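Local coordinates for protein Cas13d (uncultured Ruminococcus sp, PDB 6IV9) that binds its CRISPR guide RNA in a binary complex and uses two HEPN domains to mature that RNA and to cleave target RNA, at residues E49-S54 with F432-D437; S53-A58 with V127-S132; L372-K377 with E424-K429. The protein carries 2 engineered substitutions. All blocks are in the same frame, centred on the assembly; numbering follows the deposited sequence.

Contact 1. Residues E49-S54 with F432-D437; sequences EKKKSS and FSMTDD. With nucleotides of chain B.
Met-434 folds its side chain back toward segment 49-54, bent at both chi2 and chi3, and its CE ends 3.3 Å from Lys-52 O, with Ser-54 CB and Lys-51 NZ also close by. Lys-51 runs obliquely past the methionine, its CD, CE and NZ lying beside Met-434 CB and CE. An unbranched, flexible thioether suits this curved path. Met-434 O in turn accepts from Lys-52 N at 3.2 Å, with an N-H...O angle of 162°, and draws a longer CA-H...O contact from Lys-51. Lys-52 leaves in another direction: the bend at chi3 (-82°) sets CE beside Ser-433 O, and NZ donates to C30 O2' of chain B at 3.0 Å, weakly to C30 O3', and to Arg-431 O in the last turn of helix 420-432. A leucine in place of Lys-52 would probably leave the C30 ribose and that carbonyl without their shared donor. Glu-49, poorly ordered, crosses Thr-435 at about a right angle; its OE1 lies 3.3 Å from Asp-437 OD1, a like-charge approach that would hardly hold it still. Ser-54 OG stands between the backbone N and the carbonyl carbon, chi1 73°, which brings it to the oxygen its own N also meets: A21 OP1 of chain B accepts hydrogen bonds from Ser-54 N (2.8 Å) and Ser-54 OG (2.9 Å). A phosphate held at the first turn of a helix, here 54-58, is a classic helix N-terminal anion site, and in this protein it receives the guide RNA.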
# COMPACT_ATOMS: atom_id res chain seq x y z
N GLU A 49 12.24 4.99 -26.40
CA GLU A 49 12.64 4.74 -24.99
C GLU A 49 12.32 5.99 -24.15
O GLU A 49 12.61 7.11 -24.60
CB GLU A 49 14.10 4.27 -24.90
CG GLU A 49 14.55 3.94 -23.49
CD GLU A 49 15.59 2.85 -23.28
OE1 GLU A 49 15.54 2.17 -22.23
OE2 GLU A 49 16.48 2.72 -24.14
N LYS A 50 11.64 5.81 -23.02
CA LYS A 50 11.33 7.01 -22.21
C LYS A 50 12.63 7.54 -21.60
O LYS A 50 13.40 6.76 -21.06
CB LYS A 50 10.26 6.75 -21.14
CG LYS A 50 9.75 8.02 -20.47
CD LYS A 50 8.27 8.25 -20.64
CE LYS A 50 7.63 9.07 -19.54
NZ LYS A 50 7.51 10.50 -19.90
N LYS A 51 12.80 8.85 -21.67
CA LYS A 51 13.99 9.52 -21.11
C LYS A 51 13.54 10.34 -19.90
O LYS A 51 12.45 10.91 -19.91
CB LYS A 51 14.63 10.44 -22.15
CG LYS A 51 15.95 9.98 -22.74
CD LYS A 51 16.81 11.10 -23.30
CE LYS A 51 18.24 10.66 -23.54
NZ LYS A 51 19.23 11.72 -23.26
N LYS A 52 14.40 10.37 -18.90
CA LYS A 52 14.22 11.09 -17.64
C LYS A 52 14.44 12.59 -17.89
O LYS A 52 14.84 12.96 -18.97
CB LYS A 52 15.32 10.54 -16.73
CG LYS A 52 15.26 10.90 -15.26
CD LYS A 52 16.59 10.89 -14.60
CE LYS A 52 17.02 9.50 -14.20
NZ LYS A 52 18.13 9.58 -13.24
N SER A 53 14.10 13.40 -16.90
CA SER A 53 14.38 14.84 -17.00
C SER A 53 15.90 15.01 -16.91
O SER A 53 16.47 14.53 -15.97
CB SER A 53 13.70 15.54 -15.87
OG SER A 53 14.32 16.76 -15.60
N SER A 54 16.51 15.69 -17.87
CA SER A 54 17.96 15.98 -17.78
C SER A 54 18.22 16.96 -16.64
O SER A 54 19.30 16.99 -16.11
CB SER A 54 18.54 16.42 -19.08
OG SER A 54 18.13 17.73 -19.38
N PHE A 432 22.63 10.03 -12.71
CA PHE A 432 23.04 10.53 -14.05
C PHE A 432 22.37 9.74 -15.17
O PHE A 432 22.23 10.26 -16.24
CB PHE A 432 24.55 10.50 -14.20
CG PHE A 432 25.26 11.59 -13.45
CD1 PHE A 432 24.54 12.54 -12.75
CD2 PHE A 432 26.63 11.68 -13.45
CE1 PHE A 432 25.18 13.55 -12.07
CE2 PHE A 432 27.28 12.70 -12.77
CZ PHE A 432 26.55 13.62 -12.08
N SER A 433 21.98 8.50 -14.90
CA SER A 433 21.41 7.65 -15.97
C SER A 433 20.13 8.27 -16.55
O SER A 433 19.37 8.82 -15.80
CB SER A 433 21.22 6.24 -15.52
OG SER A 433 20.20 6.15 -14.56
N MET A 434 19.95 8.18 -17.86
CA MET A 434 18.78 8.81 -18.49
C MET A 434 17.74 7.79 -18.94
O MET A 434 16.68 8.20 -19.32
CB MET A 434 19.22 9.64 -19.70
CG MET A 434 20.06 10.81 -19.31
SD MET A 434 19.06 12.00 -18.46
CE MET A 434 17.99 12.54 -19.77
N THR A 435 18.08 6.51 -18.91
CA THR A 435 17.12 5.47 -19.36
C THR A 435 17.22 4.24 -18.48
O THR A 435 18.22 4.07 -17.82
CB THR A 435 17.37 5.07 -20.82
OG1 THR A 435 18.57 4.32 -20.81
CG2 THR A 435 17.51 6.24 -21.75
N ASP A 436 16.19 3.40 -18.54
CA ASP A 436 16.10 2.14 -17.77
C ASP A 436 17.25 1.24 -18.22
O ASP A 436 17.85 0.63 -17.38
CB ASP A 436 14.74 1.47 -17.96
CG ASP A 436 13.62 2.11 -17.17
OD1 ASP A 436 13.87 3.09 -16.46
OD2 ASP A 436 12.49 1.60 -17.24
N ASP A 437 17.52 1.18 -19.52
CA ASP A 437 18.60 0.31 -20.04
C ASP A 437 19.95 0.76 -19.47
O ASP A 437 20.74 -0.10 -19.10
CB ASP A 437 18.61 0.27 -21.56
CG ASP A 437 17.54 -0.64 -22.14
OD1 ASP A 437 16.52 -0.85 -21.45
OD2 ASP A 437 17.72 -1.13 -23.26
P A B 21 14.05 17.68 -20.26
OP1 A B 21 15.28 17.14 -19.86
OP2 A B 21 12.86 16.81 -20.35
O5' A B 21 13.77 18.95 -19.34
C5' A B 21 13.01 18.82 -18.20
C4' A B 21 12.43 20.14 -17.80
O4' A B 21 11.48 20.54 -18.82
C3' A B 21 11.64 19.99 -16.51
O3' A B 21 12.38 20.40 -15.40
C2' A B 21 10.42 20.86 -16.70
O2' A B 21 10.70 22.21 -16.39
C1' A B 21 10.21 20.78 -18.21
N9 A B 21 9.25 19.82 -18.75
C8 A B 21 9.48 18.75 -19.57
N7 A B 21 8.39 18.21 -20.05
C5 A B 21 7.37 18.99 -19.51
C6 A B 21 5.98 18.91 -19.58
N6 A B 21 5.32 18.03 -20.32
N1 A B 21 5.27 19.83 -18.91
C2 A B 21 5.91 20.74 -18.17
N3 A B 21 7.22 20.90 -18.01
C4 A B 21 7.90 19.99 -18.71
P C B 30 10.82 10.56 -10.52
OP1 C B 30 10.74 9.75 -11.71
OP2 C B 30 10.43 10.04 -9.20
O5' C B 30 12.32 11.03 -10.26
C5' C B 30 13.15 11.46 -11.34
C4' C B 30 14.59 11.46 -10.89
O4' C B 30 14.81 12.41 -9.82
C3' C B 30 15.18 10.18 -10.34
O3' C B 30 15.43 9.24 -11.36
C2' C B 30 16.47 10.73 -9.72
O2' C B 30 17.50 10.93 -10.68
C1' C B 30 15.98 12.05 -9.13
N1 C B 30 15.69 11.99 -7.70
C2 C B 30 16.79 11.91 -6.86
O2 C B 30 17.92 11.92 -7.38
N3 C B 30 16.61 11.84 -5.53
C4 C B 30 15.38 11.92 -5.02
N4 C B 30 15.26 11.95 -3.70
C5 C B 30 14.22 12.04 -5.85
C6 C B 30 14.43 12.15 -7.17
P U B 31 15.24 7.68 -10.88
OP1 U B 31 15.64 7.00 -12.10
OP2 U B 31 13.99 7.45 -10.11
O5' U B 31 16.30 7.34 -9.76
C5' U B 31 17.71 7.38 -10.11
C4' U B 31 18.50 7.18 -8.84
O4' U B 31 18.30 8.32 -7.98
C3' U B 31 18.12 6.01 -7.93
O3' U B 31 18.58 4.76 -8.46
C2' U B 31 18.79 6.41 -6.63
O2' U B 31 20.18 6.18 -6.68
C1' U B 31 18.53 7.92 -6.63
N1 U B 31 17.31 8.19 -5.89
C2 U B 31 17.42 8.25 -4.53
O2 U B 31 18.48 8.05 -3.94
N3 U B 31 16.25 8.51 -3.88
C4 U B 31 15.01 8.71 -4.45
O4 U B 31 14.03 8.90 -3.73
C5 U B 31 14.99 8.63 -5.86
C6 U B 31 16.11 8.37 -6.52

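Contact 2. Residues S53-A58 with V127-S132; sequences SSVKAA and VEINTS. With nucleotides of chain B.
Ile-129 meets helix 54-58 mainly with its aliphatic branches, and no flat side chain takes part between the two segments; of the flat bases nearby, the adenine of A29 of chain B is the one a side chain bonds, its N3 accepting from Lys-56 NZ at 3.1 Å. The two branches of Ile-129 divide the work. CG1 lies 4.0 Å from Ala-58 CB, one turn further along the helix than Ser-54, while CG2 packs 4.0 Å from Val-55 CG2 and nears Ser-54 OG. Val-55 CG1, anti to the backbone N (chi1 177°), faces G22 OP1 of chain B; Val-55 CG2, anti to the carbonyl carbon, lies 3.7 Å from Thr-131 OG1, the two side chains crossing at about a right angle. Small Ser-54 and Ala-58 let the backbone approach Ile-129. Helix and strand 129-132 run at 121°, their axes 9.1 Å apart at closest. Phe-117 of neighbouring strand 114-119 touches both Ile-129 and Ala-58, so the helix packs on the three-stranded sheet. Ser-53 is the N-cap: its OG accepts from Lys-56 N at 3.1 Å, nearly straight at 170°, and donates to G22 OP2 at 2.7 Å. Lys-56 NZ also bonds Lys-61 O and makes a salt bridge to another phosphate. The chemistry is thus split: an apolar seam joins helix to sheet, and a polar side holds the RNA, where Lys-56 would probably offset some phosphate charge.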
# COMPACT_ATOMS: atom_id res chain seq x y z
N SER A 53 14.10 13.40 -16.90
CA SER A 53 14.38 14.84 -17.00
C SER A 53 15.90 15.01 -16.91
O SER A 53 16.47 14.53 -15.97
CB SER A 53 13.70 15.54 -15.87
OG SER A 53 14.32 16.76 -15.60
N SER A 54 16.51 15.69 -17.87
CA SER A 54 17.96 15.98 -17.78
C SER A 54 18.22 16.96 -16.64
O SER A 54 19.30 16.99 -16.11
CB SER A 54 18.54 16.42 -19.08
OG SER A 54 18.13 17.73 -19.38
N VAL A 55 17.24 17.79 -16.32
CA VAL A 55 17.42 18.75 -15.20
C VAL A 55 17.60 17.97 -13.89
O VAL A 55 18.48 18.29 -13.15
CB VAL A 55 16.27 19.76 -15.14
CG1 VAL A 55 16.41 20.70 -13.97
CG2 VAL A 55 16.15 20.55 -16.43
N LYS A 56 16.75 16.99 -13.64
CA LYS A 56 16.87 16.15 -12.42
C LYS A 56 18.16 15.32 -12.49
O LYS A 56 18.84 15.25 -11.51
CB LYS A 56 15.67 15.22 -12.29
CG LYS A 56 14.33 15.91 -12.15
CD LYS A 56 14.13 16.58 -10.83
CE LYS A 56 12.80 17.29 -10.75
NZ LYS A 56 12.58 17.90 -9.43
N ALA A 57 18.44 14.75 -13.65
CA ALA A 57 19.64 13.89 -13.82
C ALA A 57 20.92 14.69 -13.53
O ALA A 57 21.73 14.19 -12.81
CB ALA A 57 19.65 13.30 -15.21
N ALA A 58 20.99 15.92 -14.00
CA ALA A 58 22.15 16.83 -13.84
C ALA A 58 22.36 17.22 -12.37
O ALA A 58 23.44 17.65 -12.05
CB ALA A 58 22.02 18.04 -14.73
N VAL A 127 27.99 19.15 -19.79
CA VAL A 127 27.11 19.82 -20.79
C VAL A 127 26.25 20.89 -20.11
O VAL A 127 25.91 20.73 -18.96
CB VAL A 127 26.21 18.79 -21.49
CG1 VAL A 127 25.30 18.10 -20.50
CG2 VAL A 127 25.40 19.38 -22.62
N GLU A 128 25.97 21.98 -20.82
CA GLU A 128 25.10 23.05 -20.30
C GLU A 128 23.65 22.58 -20.42
O GLU A 128 23.29 22.08 -21.47
CB GLU A 128 25.23 24.33 -21.12
CG GLU A 128 26.48 25.11 -20.81
CD GLU A 128 26.54 26.44 -21.53
OE1 GLU A 128 26.29 26.45 -22.73
OE2 GLU A 128 26.80 27.44 -20.88
N ILE A 129 22.87 22.78 -19.37
CA ILE A 129 21.44 22.39 -19.34
C ILE A 129 20.61 23.67 -19.23
O ILE A 129 20.94 24.48 -18.42
CB ILE A 129 21.14 21.48 -18.14
CG1 ILE A 129 22.04 20.25 -18.10
CG2 ILE A 129 19.68 21.10 -18.14
CD1 ILE A 129 21.84 19.37 -19.27
N ASN A 130 19.60 23.80 -20.06
CA ASN A 130 18.73 25.00 -20.01
C ASN A 130 17.37 24.57 -19.45
O ASN A 130 16.84 23.60 -19.92
CB ASN A 130 18.57 25.65 -21.37
CG ASN A 130 19.90 26.05 -21.97
OD1 ASN A 130 20.55 26.95 -21.47
ND2 ASN A 130 20.31 25.34 -22.99
N THR A 131 16.88 25.31 -18.46
CA THR A 131 15.57 25.05 -17.84
C THR A 131 14.80 26.36 -17.80
O THR A 131 15.44 27.41 -17.81
CB THR A 131 15.75 24.39 -16.47
OG1 THR A 131 14.50 23.84 -16.08
CG2 THR A 131 16.20 25.34 -15.39
N SER A 132 13.48 26.30 -17.82
CA SER A 132 12.65 27.52 -17.76
C SER A 132 12.84 28.22 -16.43
O SER A 132 12.95 27.55 -15.44
CB SER A 132 11.20 27.22 -17.90
OG SER A 132 10.97 26.38 -18.98
P A B 21 14.05 17.68 -20.26
OP1 A B 21 15.28 17.14 -19.86
OP2 A B 21 12.86 16.81 -20.35
O5' A B 21 13.77 18.95 -19.34
C5' A B 21 13.01 18.82 -18.20
C4' A B 21 12.43 20.14 -17.80
O4' A B 21 11.48 20.54 -18.82
C3' A B 21 11.64 19.99 -16.51
O3' A B 21 12.38 20.40 -15.40
C2' A B 21 10.42 20.86 -16.70
O2' A B 21 10.70 22.21 -16.39
C1' A B 21 10.21 20.78 -18.21
N9 A B 21 9.25 19.82 -18.75
C8 A B 21 9.48 18.75 -19.57
N7 A B 21 8.39 18.21 -20.05
C5 A B 21 7.37 18.99 -19.51
C6 A B 21 5.98 18.91 -19.58
N6 A B 21 5.32 18.03 -20.32
N1 A B 21 5.27 19.83 -18.91
C2 A B 21 5.91 20.74 -18.17
N3 A B 21 7.22 20.90 -18.01
C4 A B 21 7.90 19.99 -18.71
P G B 22 12.25 19.60 -14.02
OP1 G B 22 13.18 20.29 -13.14
OP2 G B 22 12.36 18.14 -14.32
O5' G B 22 10.71 19.80 -13.63
C5' G B 22 10.32 21.08 -13.08
C4' G B 22 8.86 21.14 -12.75
O4' G B 22 8.07 20.99 -13.96
C3' G B 22 8.36 20.02 -11.86
O3' G B 22 8.56 20.46 -10.51
C2' G B 22 6.87 20.01 -12.15
O2' G B 22 6.20 21.00 -11.40
C1' G B 22 6.84 20.39 -13.64
N9 G B 22 6.60 19.31 -14.61
C8 G B 22 7.53 18.49 -15.19
N7 G B 22 7.01 17.63 -16.02
C5 G B 22 5.65 17.93 -16.01
C6 G B 22 4.58 17.30 -16.67
O6 G B 22 4.62 16.43 -17.54
N1 G B 22 3.35 17.84 -16.29
C2 G B 22 3.19 18.88 -15.40
N2 G B 22 1.94 19.27 -15.17
N3 G B 22 4.18 19.43 -14.72
C4 G B 22 5.38 18.92 -15.09
P A B 29 5.69 12.60 -7.93
OP1 A B 29 5.95 11.91 -6.72
OP2 A B 29 5.14 13.98 -7.95
O5' A B 29 7.08 12.56 -8.70
C5' A B 29 7.17 13.04 -10.05
C4' A B 29 8.51 13.70 -10.23
O4' A B 29 8.58 14.82 -9.31
C3' A B 29 9.71 12.85 -9.85
O3' A B 29 10.00 11.87 -10.86
C2' A B 29 10.76 13.93 -9.65
O2' A B 29 11.25 14.42 -10.89
C1' A B 29 9.93 15.01 -8.93
N9 A B 29 9.99 14.88 -7.51
C8 A B 29 9.13 14.23 -6.66
N7 A B 29 9.58 14.15 -5.43
C5 A B 29 10.82 14.75 -5.49
C6 A B 29 11.82 14.94 -4.53
N6 A B 29 11.71 14.56 -3.25
N1 A B 29 12.96 15.56 -4.91
C2 A B 29 13.07 15.96 -6.18
N3 A B 29 12.21 15.82 -7.18
C4 A B 29 11.11 15.16 -6.77

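Contact 3. Residues L372-K377 with E424-K429. With nucleotides of chain B.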
# COMPACT_ATOMS: atom_id res chain seq x y z
N LEU A 372 20.49 2.86 1.26
CA LEU A 372 21.80 3.09 0.60
C LEU A 372 21.70 3.97 -0.66
O LEU A 372 22.70 4.56 -1.00
CB LEU A 372 22.33 1.71 0.20
CG LEU A 372 23.44 1.09 1.03
CD1 LEU A 372 23.49 1.65 2.42
CD2 LEU A 372 23.34 -0.41 1.02
N GLY A 373 20.53 4.06 -1.30
CA GLY A 373 20.40 4.82 -2.55
C GLY A 373 20.53 3.95 -3.79
O GLY A 373 20.59 4.46 -4.87
N PHE A 374 20.60 2.64 -3.59
CA PHE A 374 20.62 1.63 -4.67
C PHE A 374 20.14 0.30 -4.09
O PHE A 374 20.17 0.14 -2.90
CB PHE A 374 21.98 1.54 -5.34
CG PHE A 374 23.11 1.38 -4.37
CD1 PHE A 374 23.46 0.14 -3.89
CD2 PHE A 374 23.78 2.48 -3.89
CE1 PHE A 374 24.49 -0.00 -2.98
CE2 PHE A 374 24.81 2.35 -2.99
CZ PHE A 374 25.16 1.11 -2.53
N SER A 375 19.78 -0.63 -4.96
CA SER A 375 19.22 -1.92 -4.51
C SER A 375 20.32 -2.96 -4.31
O SER A 375 20.97 -3.30 -5.26
CB SER A 375 18.18 -2.39 -5.48
OG SER A 375 17.76 -3.69 -5.19
N ILE A 376 20.49 -3.39 -3.08
CA ILE A 376 21.47 -4.47 -2.76
C ILE A 376 20.97 -5.76 -3.42
O ILE A 376 21.75 -6.45 -4.04
CB ILE A 376 21.62 -4.61 -1.24
CG1 ILE A 376 22.44 -3.46 -0.66
CG2 ILE A 376 22.22 -5.95 -0.91
CD1 ILE A 376 23.86 -3.44 -1.11
N LYS A 377 19.68 -6.01 -3.34
CA LYS A 377 19.07 -7.22 -3.94
C LYS A 377 19.33 -7.21 -5.45
O LYS A 377 19.65 -8.24 -5.98
CB LYS A 377 17.58 -7.20 -3.65
CG LYS A 377 16.72 -8.18 -4.42
CD LYS A 377 15.30 -8.15 -3.94
CE LYS A 377 14.33 -8.90 -4.83
NZ LYS A 377 12.95 -8.84 -4.28
N GLU A 424 28.60 6.01 -2.86
CA GLU A 424 28.30 7.38 -3.32
C GLU A 424 28.48 7.45 -4.83
O GLU A 424 27.67 8.05 -5.49
CB GLU A 424 29.19 8.39 -2.59
CG GLU A 424 28.78 8.64 -1.16
CD GLU A 424 29.73 9.45 -0.30
OE1 GLU A 424 30.86 9.70 -0.73
OE2 GLU A 424 29.34 9.82 0.80
N ALA A 425 29.53 6.82 -5.35
CA ALA A 425 29.80 6.83 -6.80
C ALA A 425 28.68 6.12 -7.54
O ALA A 425 28.32 6.56 -8.60
CB ALA A 425 31.13 6.18 -7.08
N LEU A 426 28.20 5.01 -6.99
CA LEU A 426 27.11 4.24 -7.63
C LEU A 426 25.83 5.08 -7.70
O LEU A 426 25.21 5.12 -8.73
CB LEU A 426 26.91 2.97 -6.83
CG LEU A 426 25.87 2.01 -7.38
CD1 LEU A 426 26.10 1.80 -8.85
CD2 LEU A 426 25.90 0.71 -6.63
N VAL A 427 25.50 5.77 -6.62
CA VAL A 427 24.29 6.63 -6.60
C VAL A 427 24.44 7.72 -7.66
O VAL A 427 23.52 7.93 -8.40
CB VAL A 427 24.07 7.25 -5.21
CG1 VAL A 427 22.99 8.31 -5.23
CG2 VAL A 427 23.75 6.19 -4.18
N ARG A 428 25.62 8.33 -7.76
CA ARG A 428 25.79 9.40 -8.76
C ARG A 428 25.56 8.82 -10.16
O ARG A 428 24.86 9.44 -10.91
CB ARG A 428 27.19 10.00 -8.62
CG ARG A 428 27.48 11.14 -9.57
CD ARG A 428 28.77 11.83 -9.22
NE ARG A 428 28.59 12.74 -8.11
CZ ARG A 428 29.53 13.09 -7.25
NH1 ARG A 428 30.81 12.94 -7.57
NH2 ARG A 428 29.20 13.59 -6.09
N LYS A 429 26.10 7.65 -10.46
CA LYS A 429 25.91 7.09 -11.82
C LYS A 429 24.43 6.82 -12.07
O LYS A 429 23.99 7.08 -13.15
CB LYS A 429 26.68 5.78 -12.00
CG LYS A 429 28.18 5.92 -12.13
CD LYS A 429 28.86 4.60 -12.24
CE LYS A 429 30.36 4.70 -12.25
NZ LYS A 429 30.93 4.28 -10.96
P C B 32 17.76 3.45 -8.24
OP1 C B 32 18.52 2.26 -8.75
OP2 C B 32 16.40 3.67 -8.73
O5' C B 32 17.81 3.41 -6.67
C5' C B 32 16.84 2.75 -5.84
C4' C B 32 17.05 3.16 -4.42
O4' C B 32 16.71 4.56 -4.29
C3' C B 32 16.14 2.46 -3.44
O3' C B 32 16.68 1.21 -3.04
C2' C B 32 16.09 3.46 -2.30
O2' C B 32 17.21 3.39 -1.45
C1' C B 32 16.04 4.77 -3.06
N1 C B 32 14.66 5.23 -3.35
C2 C B 32 13.86 5.65 -2.30
O2 C B 32 14.30 5.57 -1.15
N3 C B 32 12.62 6.12 -2.56
C4 C B 32 12.18 6.19 -3.82
N4 C B 32 10.96 6.68 -4.03
C5 C B 32 13.01 5.83 -4.92
C6 C B 32 14.23 5.36 -4.65
P C B 33 15.81 -0.10 -3.09
OP1 C B 33 16.62 -1.17 -2.47
OP2 C B 33 15.21 -0.22 -4.44
O5' C B 33 14.59 0.23 -2.12
C5' C B 33 14.80 0.45 -0.71
C4' C B 33 13.57 0.93 -0.04
O4' C B 33 13.29 2.29 -0.46
C3' C B 33 12.28 0.19 -0.39
O3' C B 33 12.16 -0.99 0.38
C2' C B 33 11.24 1.22 -0.01
O2' C B 33 11.09 1.37 1.40
C1' C B 33 11.89 2.48 -0.56
N1 C B 33 11.50 2.74 -1.96
C2 C B 33 10.28 3.38 -2.18
O2 C B 33 9.56 3.63 -1.20
N3 C B 33 9.90 3.65 -3.44
C4 C B 33 10.67 3.29 -4.47
N4 C B 33 10.27 3.62 -5.69
C5 C B 33 11.93 2.67 -4.28
C6 C B 33 12.32 2.44 -3.02
P U B 31 15.24 7.68 -10.88
OP1 U B 31 15.64 7.00 -12.10
OP2 U B 31 13.99 7.45 -10.11
O5' U B 31 16.30 7.34 -9.76
C5' U B 31 17.71 7.38 -10.11
C4' U B 31 18.50 7.18 -8.84
O4' U B 31 18.30 8.32 -7.98
C3' U B 31 18.12 6.01 -7.93
O3' U B 31 18.58 4.76 -8.46
C2' U B 31 18.79 6.41 -6.63
O2' U B 31 20.18 6.18 -6.68
C1' U B 31 18.53 7.92 -6.63
N1 U B 31 17.31 8.19 -5.89
C2 U B 31 17.42 8.25 -4.53
O2 U B 31 18.48 8.05 -3.94
N3 U B 31 16.25 8.51 -3.88
C4 U B 31 15.01 8.71 -4.45
O4 U B 31 14.03 8.90 -3.73
C5 U B 31 14.99 8.63 -5.86
C6 U B 31 16.11 8.37 -6.52
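Gly-373 O packs against Val-427 CG2 at 3.7 Å and accepts a hydrogen bond from U31 O2' of chain B, at an unusually short 2.5 Å that is best read with caution. Val-427 packs against both partners: with CG1 anti to its backbone N (chi1 170°), that methyl comes 3.8 Å from the same ribose hydroxyl, while CG2 turns to the glycine. Gly-373 N makes a weak, bent bond to C32 O2' of chain B at 3.4 Å, so one peptide unit after another touches successive riboses at the hydroxyl that sets RNA apart from DNA. Glycine fits because any CB would run into Val-427 CG2 and, at this positive phi of 96°, would also press on the carbonyl oxygen of Leu-372. The site is a loop leading into helix 376-386, packed on helix 420-432 in an all-helical part of the fold, with Ser-375 as the N-cap whose OG caps Lys-378 N. Next to the glycine, Phe-374 anchors the loop in the protein. Leu-426 CD2 sits over the centre of its ring in a CH-pi contact, 3.7 Å from the centroid and 13° off the normal. Leu-372 CB covers the opposite face, displaced toward the rim, and Val-427 CG2 lies in the ring plane at the edge, 3.7 Å from CD2. A flat, apolar ring suits this slot, where branched leucine and valine methyls can meet face and edge together. Tyr-415 of helix 400-418 adds an edge-to-face ring contact, and Tyr-443 of helix 436-464 touches the phenylalanine side chain while its OH bonds Ser-375 N.

How the contacts relate
Contacts 1 and 2 share Ser-53 and Ser-54, and their centres are about 12 Å apart. They also touch directly: Met-434 SD lies 3.5 Å from Ala-57 CB, so the helix that rests on the sheet in contact 2 is backed by the interhelical turn of contact 1. That turn follows helix 420-432, which carries one side of contact 3, centred about 16 Å from contact 1. Contacts 2 and 3 do not meet; their centres stand about 21 Å apart. What unites all three is the guide RNA: contact 2 reaches A21, G22 and A29, contact 1 A21, C30 and U31, and contact 3 U31 to C33.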